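Local coordinates for protein signal recognition particle receptor FtsY (Sulfolobus acidocaldarius, PDB 5L3S) that is the receptor of the signal recognition particle, joining a helical bundle to a nucleotide-binding P-loop domain of the SRP54 type, at residues 107-112 with 234-239; 194-199 with 226-231; 203-208 with 238-243. All coordinates share one frame; numbering follows the deposited sequence.

Contact 1: residues 107-112 with 234-239. With GNP (phosphoaminophosphonic acid-guanylate ester), chain I; GNP (phosphoaminophosphonic acid-guanylate ester), chain R.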
loop_
_atom_site.group_PDB
_atom_site.type_symbol
_atom_site.label_atom_id
_atom_site.label_comp_id
_atom_site.label_asym_id
_atom_site.label_seq_id
_atom_site.Cartn_x
_atom_site.Cartn_y
_atom_site.Cartn_z
ATOM N N PHE B 107 0.316 5.166 -14.129
ATOM C CA PHE B 107 0.779 6.068 -13.068
ATOM C C PHE B 107 0.153 5.719 -11.719
ATOM O O PHE B 107 -0.741 4.876 -11.629
ATOM C CB PHE B 107 0.538 7.551 -13.436
ATOM C CG PHE B 107 -0.896 7.878 -13.844
ATOM C CD1 PHE B 107 -1.875 8.138 -12.885
ATOM C CD2 PHE B 107 -1.240 7.995 -15.193
ATOM C CE1 PHE B 107 -3.187 8.452 -13.264
ATOM C CE2 PHE B 107 -2.537 8.307 -15.577
ATOM C CZ PHE B 107 -3.513 8.534 -14.610
ATOM N N GLY B 108 0.630 6.354 -10.664
ATOM C CA GLY B 108 0.089 6.071 -9.337
ATOM C C GLY B 108 1.133 6.462 -8.308
ATOM O O GLY B 108 2.230 6.899 -8.672
ATOM N N VAL B 109 0.814 6.300 -7.024
ATOM C CA VAL B 109 1.743 6.731 -5.988
ATOM C C VAL B 109 2.938 5.794 -5.862
ATOM O O VAL B 109 2.963 4.706 -6.433
ATOM C CB VAL B 109 1.038 6.917 -4.597
ATOM C CG1 VAL B 109 -0.166 7.833 -4.731
ATOM C CG2 VAL B 109 0.619 5.589 -4.015
ATOM N N ASN B 110 3.943 6.228 -5.110
ATOM C CA ASN B 110 5.177 5.467 -4.985
ATOM C C ASN B 110 5.021 4.064 -4.452
ATOM O O ASN B 110 4.353 3.848 -3.436
ATOM C CB ASN B 110 6.141 6.228 -4.063
ATOM C CG ASN B 110 6.337 7.628 -4.516
ATOM O OD1 ASN B 110 5.510 8.504 -4.232
ATOM N ND2 ASN B 110 7.423 7.863 -5.257
ATOM N N GLY B 111 5.661 3.121 -5.132
ATOM C CA GLY B 111 5.784 1.757 -4.639
ATOM C C GLY B 111 4.579 0.838 -4.884
ATOM O O GLY B 111 4.641 -0.346 -4.529
ATOM N N VAL B 112 3.500 1.350 -5.478
ATOM C CA VAL B 112 2.276 0.527 -5.666
ATOM C C VAL B 112 2.414 -0.651 -6.631
ATOM O O VAL B 112 1.677 -1.642 -6.530
ATOM C CB VAL B 112 1.035 1.360 -6.124
ATOM C CG1 VAL B 112 0.571 2.276 -5.008
ATOM C CG2 VAL B 112 1.310 2.136 -7.451
ATOM N N ARG B 234 -9.652 9.381 -6.281
ATOM C CA ARG B 234 -10.452 10.603 -6.454
ATOM C C ARG B 234 -9.612 11.777 -6.948
ATOM O O ARG B 234 -9.988 12.481 -7.889
ATOM C CB ARG B 234 -11.100 11.035 -5.138
ATOM C CG ARG B 234 -12.293 10.235 -4.691
ATOM C CD ARG B 234 -12.873 10.888 -3.444
ATOM N NE ARG B 234 -13.951 10.110 -2.846
ATOM C CZ ARG B 234 -15.209 10.111 -3.272
ATOM N NH1 ARG B 234 -15.568 10.845 -4.320
ATOM N NH2 ARG B 234 -16.112 9.372 -2.638
ATOM N N HIS B 235 -8.495 11.999 -6.267
ATOM C CA HIS B 235 -7.587 13.088 -6.587
ATOM C C HIS B 235 -7.022 12.951 -7.989
ATOM O O HIS B 235 -7.008 13.916 -8.739
ATOM C CB HIS B 235 -6.440 13.149 -5.579
ATOM C CG HIS B 235 -6.773 13.902 -4.334
ATOM N ND1 HIS B 235 -6.531 15.251 -4.195
ATOM C CD2 HIS B 235 -7.320 13.494 -3.165
ATOM C CE1 HIS B 235 -6.923 15.644 -2.996
ATOM N NE2 HIS B 235 -7.402 14.595 -2.349
ATOM N N PHE B 236 -6.546 11.760 -8.329
ATOM C CA PHE B 236 -5.969 11.522 -9.656
ATOM C C PHE B 236 -7.022 11.680 -10.751
ATOM O O PHE B 236 -6.733 12.182 -11.839
ATOM C CB PHE B 236 -5.321 10.131 -9.734
ATOM C CG PHE B 236 -3.894 10.088 -9.253
ATOM C CD1 PHE B 236 -2.951 10.983 -9.736
ATOM C CD2 PHE B 236 -3.486 9.129 -8.344
ATOM C CE1 PHE B 236 -1.626 10.927 -9.295
ATOM C CE2 PHE B 236 -2.160 9.067 -7.894
ATOM C CZ PHE B 236 -1.235 9.966 -8.369
ATOM N N GLU B 237 -8.251 11.265 -10.471
ATOM C CA GLU B 237 -9.306 11.435 -11.460
ATOM C C GLU B 237 -9.574 12.920 -11.700
ATOM O O GLU B 237 -9.754 13.345 -12.839
ATOM C CB GLU B 237 -10.590 10.695 -11.050
ATOM C CG GLU B 237 -11.825 11.064 -11.873
ATOM C CD GLU B 237 -11.640 10.831 -13.366
ATOM O OE1 GLU B 237 -10.786 10.002 -13.753
ATOM O OE2 GLU B 237 -12.353 11.482 -14.158
ATOM N N ASN B 238 -9.574 13.706 -10.628
ATOM C CA ASN B 238 -9.819 15.143 -10.741
ATOM C C ASN B 238 -8.655 15.932 -11.354
ATOM O O ASN B 238 -8.879 16.866 -12.111
ATOM C CB ASN B 238 -10.184 15.741 -9.378
ATOM C CG ASN B 238 -11.504 15.211 -8.838
ATOM O OD1 ASN B 238 -12.404 14.847 -9.597
ATOM N ND2 ASN B 238 -11.626 15.175 -7.516
ATOM N N ASN B 239 -7.417 15.566 -11.022
ATOM C CA ASN B 239 -6.255 16.321 -11.492
ATOM C C ASN B 239 -5.690 15.837 -12.826
ATOM O O ASN B 239 -5.030 16.590 -13.541
ATOM C CB ASN B 239 -5.127 16.293 -10.456
ATOM C CG ASN B 239 -5.530 16.899 -9.128
ATOM O OD1 ASN B 239 -6.542 17.594 -9.028
ATOM N ND2 ASN B 239 -4.727 16.642 -8.096
HETATM P PG GNP I . 10.865 -3.547 -2.670
HETATM O O1G GNP I . 10.369 -3.933 -4.071
HETATM O O2G GNP I . 12.310 -3.904 -2.462
HETATM O O3G GNP I . 9.901 -4.210 -1.707
HETATM N N3B GNP I . 10.633 -1.959 -2.516
HETATM P PB GNP I . 11.154 -1.091 -1.217
HETATM O O1B GNP I . 12.598 -1.287 -1.188
HETATM O O2B GNP I . 10.356 -1.468 -0.029
HETATM O O3A GNP I . 10.784 0.385 -1.493
HETATM P PA GNP I . 11.584 1.403 -2.384
HETATM O O1A GNP I . 11.889 0.855 -3.720
HETATM O O2A GNP I . 12.731 1.922 -1.601
HETATM O "O5'" GNP I . 10.620 2.639 -2.513
HETATM C "C5'" GNP I . 9.314 2.528 -3.090
HETATM C "C4'" GNP I . 8.925 3.917 -3.578
HETATM O "O4'" GNP I . 8.570 4.768 -2.461
HETATM C "C3'" GNP I . 10.040 4.679 -4.294
HETATM O "O3'" GNP I . 9.467 5.438 -5.338
HETATM C "C2'" GNP I . 10.593 5.625 -3.218
HETATM O "O2'" GNP I . 11.139 6.787 -3.809
HETATM C "C1'" GNP I . 9.299 5.977 -2.492
HETATM N N9 GNP I . 9.368 6.414 -1.090
HETATM C C8 GNP I . 9.986 5.820 -0.008
HETATM N N7 GNP I . 9.773 6.470 1.124
HETATM C C5 GNP I . 8.944 7.551 0.762
HETATM C C6 GNP I . 8.372 8.622 1.502
HETATM O O6 GNP I . 8.471 8.870 2.727
HETATM N N1 GNP I . 7.607 9.469 0.695
HETATM C C2 GNP I . 7.420 9.315 -0.655
HETATM N N2 GNP I . 6.673 10.222 -1.307
HETATM N N3 GNP I . 7.964 8.333 -1.340
HETATM C C4 GNP I . 8.698 7.503 -0.595
HETATM P PG GNP R . 8.071 3.197 -7.933
HETATM O O1G GNP R . 8.452 3.280 -9.393
HETATM O O2G GNP R . 9.253 3.457 -7.010
HETATM O O3G GNP R . 6.991 4.169 -7.513
HETATM N N3B GNP R . 7.543 1.717 -7.629
HETATM P PB GNP R . 6.475 0.980 -8.609
HETATM O O1B GNP R . 6.947 1.044 -9.992
HETATM O O2B GNP R . 5.150 1.585 -8.406
HETATM O O3A GNP R . 6.447 -0.458 -8.138
HETATM P PA GNP R . 7.385 -1.625 -8.477
HETATM O O1A GNP R . 7.012 -2.235 -9.795
HETATM O O2A GNP R . 8.817 -1.234 -8.297
HETATM O "O5'" GNP R . 7.009 -2.745 -7.445
HETATM C "C5'" GNP R . 7.252 -2.602 -6.009
HETATM C "C4'" GNP R . 7.345 -3.985 -5.388
HETATM O "O4'" GNP R . 6.018 -4.629 -5.357
HETATM C "C3'" GNP R . 8.245 -4.944 -6.142
HETATM O "O3'" GNP R . 8.886 -5.791 -5.205
HETATM C "C2'" GNP R . 7.255 -5.760 -6.991
HETATM O "O2'" GNP R . 7.771 -7.044 -7.294
HETATM C "C1'" GNP R . 6.137 -5.901 -5.946
HETATM N N9 GNP R . 4.846 -6.233 -6.547
HETATM C C8 GNP R . 4.207 -5.621 -7.592
HETATM N N7 GNP R . 3.033 -6.155 -7.881
HETATM C C5 GNP R . 2.911 -7.181 -6.948
HETATM C C6 GNP R . 1.867 -8.113 -6.758
HETATM O O6 GNP R . 0.830 -8.196 -7.432
HETATM N N1 GNP R . 2.133 -9.002 -5.713
HETATM C C2 GNP R . 3.277 -8.958 -4.929
HETATM N N2 GNP R . 3.402 -9.864 -3.961
HETATM N N3 GNP R . 4.260 -8.083 -5.106
HETATM C C4 GNP R . 4.013 -7.240 -6.127
#
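Phe236 of helix 228-239 packs in the protein interior against Phe107, Gly108 and Val109, an apolar contact behind the P-loop that links strand 102-107 to helix 114-127. Everything that touches the loop side passes through Phe236. With CG anti to its own carbonyl carbon (chi1 -86°), the ring projects from the helix to the start of the loop. Phe107 CD1 lies over one face, and the rings meet obliquely, centroids 5.7 Å apart and planes at 56°. At the ring's edge, Val109 CG1 touches Phe236 CE2 at 3.9 Å, an ordinary apolar contact to which valine's compact methyls are suited. Gly108 CA approaches the same CE2 to 4.0 Å, and its extended backbone, with phi far into the positive range, suits a residue without CB. Leu219 of strand 216-222 touches both phenylalanine side chains.

Beyond this apolar base the loop makes a type II turn from Val109 to Val112, with Gly111 at the positive-phi position where glycine is usual. The turn faces two molecules of phosphoaminophosphonic acid-guanylate ester. Asn110 ND2 donates to O3' of the one in chain I at 3.2 Å, while Gly111 N donates to O3G of the one in chain R at 2.9 Å, nearly straight at 167°.

Contact 2: residues 194-199 with 226-231; sequences RMHIDS and GSDALE
His196 sets its imidazole against the first turn of helix 228-239, where it meets Asp228 and Glu231, residues three apart in sequence and therefore on one side of the helix. Its CE1 comes to 4.0 Å from Asp228 OD2, with ring and carboxylate planes 53° apart. Farther round the ring, CD2 lies 3.9 Å from the backbone atom Glu231 O, while NE2 sits 4.1 Å from Glu231 CG, so the glutamate offers its methylene rather than its carboxylate. Neither carboxylate bonds the ring; their nearness might favour positive charge on it, though its charge is not seen.

The polar ends have other partners: His196 NE2 is hydrogen-bonded to a polar side chain of a neighbouring protein chain, Asp228 OD1 reaches the same chain, and Asp228 OD2 accepts from Gln232 NE2. Glu231 bends at chi2 (78°), and its OE2 is hydrogen-bonded to His235 NE2, whose ring in turn meets that of His196 edge-to-face.

Behind the imidazole, chi1 of 47° sets CG between the backbone N and carbonyl carbon, which brings the ring toward the helix. The backbone beneath it is a type I turn, closed by Asp198 N to Met195 O at 3.0 Å. Asp198 then serves as N-cap of helix 199-212, its OD1 accepting from Leu201 N, a role for which a short carboxylate is well suited. A loop of this kind, running from strand 186-191 into the next helix beside the P-loop, is consistent with the switch II region of P-loop nucleotide-binding proteins, here lying at the interface with a partner protein.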
loop_
_atom_site.group_PDB
_atom_site.type_symbol
_atom_site.label_atom_id
_atom_site.label_comp_id
_atom_site.label_asym_id
_atom_site.label_seq_id
_atom_site.Cartn_x
_atom_site.Cartn_y
_atom_site.Cartn_z
ATOM N N ARG B 194 4.466 9.183 -7.706
ATOM C CA ARG B 194 4.216 10.569 -7.337
ATOM C C ARG B 194 2.987 10.607 -6.449
ATOM O O ARG B 194 2.051 9.836 -6.661
ATOM C CB ARG B 194 4.028 11.450 -8.587
ATOM C CG ARG B 194 2.689 11.270 -9.347
ATOM C CD ARG B 194 2.794 11.798 -10.794
ATOM N NE ARG B 194 3.744 10.969 -11.511
ATOM C CZ ARG B 194 4.796 11.418 -12.187
ATOM N NH1 ARG B 194 5.035 12.722 -12.300
ATOM N NH2 ARG B 194 5.609 10.545 -12.756
ATOM N N MET B 195 2.995 11.477 -5.446
ATOM C CA MET B 195 1.793 11.688 -4.647
ATOM C C MET B 195 0.758 12.474 -5.432
ATOM O O MET B 195 1.084 13.404 -6.168
ATOM C CB MET B 195 2.113 12.428 -3.341
ATOM C CG MET B 195 2.895 11.610 -2.325
ATOM S SD MET B 195 1.994 10.129 -1.799
ATOM C CE MET B 195 0.353 10.785 -1.665
ATOM N N HIS B 196 -0.501 12.106 -5.251
ATOM C CA HIS B 196 -1.609 12.780 -5.905
ATOM C C HIS B 196 -1.734 14.247 -5.483
ATOM O O HIS B 196 -2.351 15.036 -6.185
ATOM C CB HIS B 196 -2.914 12.009 -5.650
ATOM C CG HIS B 196 -3.114 11.621 -4.213
ATOM N ND1 HIS B 196 -2.264 10.763 -3.546
ATOM C CD2 HIS B 196 -4.075 11.970 -3.321
ATOM C CE1 HIS B 196 -2.698 10.599 -2.305
ATOM N NE2 HIS B 196 -3.788 11.325 -2.141
ATOM N N ILE B 197 -1.132 14.617 -4.349
ATOM C CA ILE B 197 -1.176 15.997 -3.867
ATOM C C ILE B 197 0.117 16.775 -4.145
ATOM O O ILE B 197 0.279 17.908 -3.702
ATOM C CB ILE B 197 -1.476 16.075 -2.346
ATOM C CG1 ILE B 197 -0.480 15.225 -1.555
ATOM C CG2 ILE B 197 -2.927 15.654 -2.061
ATOM C CD1 ILE B 197 -0.592 15.380 -0.053
ATOM N N ASP B 198 1.037 16.159 -4.876
ATOM C CA ASP B 198 2.281 16.828 -5.246
ATOM C C ASP B 198 2.043 17.592 -6.547
ATOM O O ASP B 198 2.064 17.006 -7.626
ATOM C CB ASP B 198 3.383 15.780 -5.420
ATOM C CG ASP B 198 4.755 16.390 -5.651
ATOM O OD1 ASP B 198 4.855 17.501 -6.211
ATOM O OD2 ASP B 198 5.741 15.739 -5.271
ATOM N N SER B 199 1.808 18.896 -6.445
ATOM C CA SER B 199 1.459 19.703 -7.614
ATOM C C SER B 199 2.513 19.691 -8.721
ATOM O O SER B 199 2.174 19.609 -9.898
ATOM C CB SER B 199 1.154 21.145 -7.210
ATOM O OG SER B 199 -0.145 21.239 -6.653
ATOM N N GLY B 226 -5.670 0.985 2.680
ATOM C CA GLY B 226 -7.001 1.185 3.234
ATOM C C GLY B 226 -7.705 2.332 2.540
ATOM O O GLY B 226 -7.627 2.468 1.315
ATOM N N SER B 227 -8.363 3.174 3.331
ATOM C CA SER B 227 -9.166 4.281 2.808
ATOM C C SER B 227 -8.411 5.263 1.902
ATOM O O SER B 227 -9.029 5.967 1.100
ATOM C CB SER B 227 -9.825 5.046 3.967
ATOM O OG SER B 227 -8.843 5.644 4.802
ATOM N N ASP B 228 -7.088 5.320 2.016
ATOM C CA ASP B 228 -6.336 6.261 1.182
ATOM C C ASP B 228 -6.351 5.897 -0.294
ATOM O O ASP B 228 -6.129 6.755 -1.147
ATOM C CB ASP B 228 -4.884 6.437 1.639
ATOM C CG ASP B 228 -4.274 7.733 1.121
ATOM O OD1 ASP B 228 -4.811 8.809 1.467
ATOM O OD2 ASP B 228 -3.268 7.686 0.377
ATOM N N ALA B 229 -6.586 4.627 -0.602
ATOM C CA ALA B 229 -6.637 4.209 -2.005
ATOM C C ALA B 229 -7.774 4.920 -2.767
ATOM O O ALA B 229 -7.608 5.347 -3.920
ATOM C CB ALA B 229 -6.763 2.689 -2.103
ATOM N N LEU B 230 -8.923 5.055 -2.113
ATOM C CA LEU B 230 -10.033 5.793 -2.696
ATOM C C LEU B 230 -9.673 7.271 -2.834
ATOM O O LEU B 230 -10.023 7.916 -3.822
ATOM C CB LEU B 230 -11.324 5.613 -1.883
ATOM C CG LEU B 230 -12.564 6.333 -2.432
ATOM C CD1 LEU B 230 -12.891 5.861 -3.862
ATOM C CD2 LEU B 230 -13.800 6.200 -1.513
ATOM N N GLU B 231 -8.977 7.809 -1.841
ATOM C CA GLU B 231 -8.532 9.198 -1.916
ATOM C C GLU B 231 -7.547 9.420 -3.072
ATOM O O GLU B 231 -7.642 10.414 -3.788
ATOM C CB GLU B 231 -7.918 9.657 -0.589
ATOM C CG GLU B 231 -7.553 11.134 -0.564
ATOM C CD GLU B 231 -8.763 12.030 -0.359
ATOM O OE1 GLU B 231 -9.889 11.498 -0.183
ATOM O OE2 GLU B 231 -8.584 13.270 -0.363
#

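Contact 3: residues 203-208 with 238-243. Unlike the reference sequence in segment 203-208: Lys207 (reference Arg).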
loop_
_atom_site.group_PDB
_atom_site.type_symbol
_atom_site.label_atom_id
_atom_site.label_comp_id
_atom_site.label_asym_id
_atom_site.label_seq_id
_atom_site.Cartn_x
_atom_site.Cartn_y
_atom_site.Cartn_z
ATOM N N GLU B 203 1.978 18.021 -12.355
ATOM C CA GLU B 203 2.254 18.781 -13.572
ATOM C C GLU B 203 3.228 18.035 -14.500
ATOM O O GLU B 203 3.027 18.009 -15.717
ATOM C CB GLU B 203 2.762 20.188 -13.240
ATOM C CG GLU B 203 3.158 21.019 -14.457
ATOM C CD GLU B 203 2.033 21.161 -15.474
ATOM O OE1 GLU B 203 0.849 21.208 -15.067
ATOM O OE2 GLU B 203 2.335 21.227 -16.683
ATOM N N GLU B 204 4.268 17.418 -13.938
ATOM C CA GLU B 204 5.189 16.617 -14.763
ATOM C C GLU B 204 4.455 15.507 -15.520
ATOM O O GLU B 204 4.747 15.226 -16.684
ATOM C CB GLU B 204 6.340 16.031 -13.935
ATOM C CG GLU B 204 7.383 17.071 -13.558
ATOM C CD GLU B 204 8.655 16.474 -12.965
ATOM O OE1 GLU B 204 8.986 15.305 -13.272
ATOM O OE2 GLU B 204 9.329 17.188 -12.192
ATOM N N LEU B 205 3.494 14.881 -14.856
ATOM C CA LEU B 205 2.719 13.819 -15.481
ATOM C C LEU B 205 1.830 14.360 -16.591
ATOM O O LEU B 205 1.780 13.790 -17.668
ATOM C CB LEU B 205 1.874 13.091 -14.434
ATOM C CG LEU B 205 0.946 11.988 -14.931
ATOM C CD1 LEU B 205 1.738 10.896 -15.626
ATOM C CD2 LEU B 205 0.202 11.418 -13.729
ATOM N N LYS B 206 1.134 15.463 -16.316
ATOM C CA LYS B 206 0.259 16.104 -17.291
ATOM C C LYS B 206 1.033 16.533 -18.526
ATOM O O LYS B 206 0.511 16.552 -19.637
ATOM C CB LYS B 206 -0.457 17.305 -16.665
ATOM C CG LYS B 206 -1.440 16.921 -15.564
ATOM C CD LYS B 206 -2.001 18.146 -14.866
ATOM C CE LYS B 206 -2.891 18.946 -15.788
ATOM N NZ LYS B 206 -3.221 20.271 -15.196
ATOM N N LYS B 207 2.291 16.873 -18.318
ATOM C CA LYS B 207 3.184 17.189 -19.414
ATOM C C LYS B 207 3.494 15.956 -20.285
ATOM O O LYS B 207 3.574 16.052 -21.515
ATOM C CB LYS B 207 4.458 17.813 -18.838
ATOM C CG LYS B 207 5.479 18.220 -19.851
ATOM C CD LYS B 207 6.560 19.042 -19.164
ATOM C CE LYS B 207 7.737 19.217 -20.073
ATOM N NZ LYS B 207 8.652 18.026 -19.993
ATOM N N VAL B 208 3.679 14.799 -19.660
ATOM C CA VAL B 208 3.866 13.574 -20.440
ATOM C C VAL B 208 2.578 13.231 -21.213
ATOM O O VAL B 208 2.625 12.817 -22.373
ATOM C CB VAL B 208 4.287 12.388 -19.551
ATOM C CG1 VAL B 208 4.356 11.104 -20.366
ATOM C CG2 VAL B 208 5.632 12.667 -18.880
ATOM N N ASN B 238 -9.574 13.706 -10.628
ATOM C CA ASN B 238 -9.819 15.143 -10.741
ATOM C C ASN B 238 -8.655 15.932 -11.354
ATOM O O ASN B 238 -8.879 16.866 -12.111
ATOM C CB ASN B 238 -10.184 15.741 -9.378
ATOM C CG ASN B 238 -11.504 15.211 -8.838
ATOM O OD1 ASN B 238 -12.404 14.847 -9.597
ATOM N ND2 ASN B 238 -11.626 15.175 -7.516
ATOM N N ASN B 239 -7.417 15.566 -11.022
ATOM C CA ASN B 239 -6.255 16.321 -11.492
ATOM C C ASN B 239 -5.690 15.837 -12.826
ATOM O O ASN B 239 -5.030 16.590 -13.541
ATOM C CB ASN B 239 -5.127 16.293 -10.456
ATOM C CG ASN B 239 -5.530 16.899 -9.128
ATOM O OD1 ASN B 239 -6.542 17.594 -9.028
ATOM N ND2 ASN B 239 -4.727 16.642 -8.096
ATOM N N VAL B 240 -5.921 14.568 -13.138
ATOM C CA VAL B 240 -5.272 13.931 -14.279
ATOM C C VAL B 240 -6.300 13.250 -15.193
ATOM O O VAL B 240 -6.349 13.520 -16.401
ATOM C CB VAL B 240 -4.244 12.888 -13.790
ATOM C CG1 VAL B 240 -3.517 12.242 -14.969
ATOM C CG2 VAL B 240 -3.247 13.518 -12.815
ATOM N N GLY B 241 -7.133 12.385 -14.603
ATOM C CA GLY B 241 -8.080 11.574 -15.363
ATOM C C GLY B 241 -7.453 10.257 -15.807
ATOM O O GLY B 241 -6.285 10.216 -16.206
ATOM N N TYR B 242 -8.209 9.168 -15.707
ATOM C CA TYR B 242 -7.728 7.860 -16.160
ATOM C C TYR B 242 -8.921 7.018 -16.609
ATOM O O TYR B 242 -10.074 7.382 -16.361
ATOM C CB TYR B 242 -6.926 7.139 -15.072
ATOM C CG TYR B 242 -7.652 7.031 -13.743
ATOM C CD1 TYR B 242 -7.530 8.038 -12.783
ATOM C CD2 TYR B 242 -8.459 5.935 -13.449
ATOM C CE1 TYR B 242 -8.196 7.964 -11.567
ATOM C CE2 TYR B 242 -9.129 5.847 -12.226
ATOM C CZ TYR B 242 -8.986 6.870 -11.291
ATOM O OH TYR B 242 -9.643 6.810 -10.087
ATOM N N ASP B 243 -8.645 5.891 -17.258
ATOM C CA ASP B 243 -9.703 5.070 -17.851
ATOM C C ASP B 243 -10.042 3.843 -17.006
ATOM O O ASP B 243 -11.193 3.402 -16.970
ATOM C CB ASP B 243 -9.290 4.615 -19.249
ATOM C CG ASP B 243 -9.005 5.779 -20.172
ATOM O OD1 ASP B 243 -9.949 6.534 -20.463
ATOM O OD2 ASP B 243 -7.844 5.937 -20.606
#
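Leu205 and Val240 meet through their methyl groups, their side chains crossing at about a right angle. Leu205 holds CG opposite the backbone N (chi1 177°), and chi2 of 60° leaves CD2 anti to CA, extended to the valine, where it touches both branches: CG1 at 4.0 Å and CG2 at 4.1 Å. In Val240 itself, CG1 stands anti to N and CG2 anti to the carbonyl carbon, so the two methyls spread toward one leucine branch. Both residues also rest on Phe107, at the end of strand 102-107.

In this Rossmann-like P-loop domain the contact joins helix 199-212, which leads into strand 216-222, to the C-terminal exit of helix 228-239, where Val240 is the first residue to leave helical geometry. Beside it Lys206 runs its aliphatic chain past that exit. Its CD lies 3.7 Å from Asn239 O and its CE 3.9 Å from the same oxygen, contacts of the methylenes and not of the ammonium group. The bend at chi3 (68°) carries CE past this oxygen, into which a straight chain would run, and a long lysine suits a place where methylenes can lie against protein while NZ continues beyond. Asn239 turns its amide away, leaving its backbone carbonyl to face Lys206.

All three contacts draw on helix 228-239 or its immediate C-terminal exit, and all lie within the same P-loop domain. Contact 2 uses the start of that helix, contact 1 its second half and contact 3 its end, with Asn238 and Asn239 common to contacts 1 and 3. Centres of contacts 1 and 2 are about 6 Å apart, those of 1 and 3 about 9 Å, and those of 2 and 3 about 13 Å. Along the chain the P-loop comes first, then 194-199 and 203-208, then the shared helix. This one helix thus touches the nucleotide-facing loop, helix 199-212 and the loop after strand 186-191, which meets the partner protein.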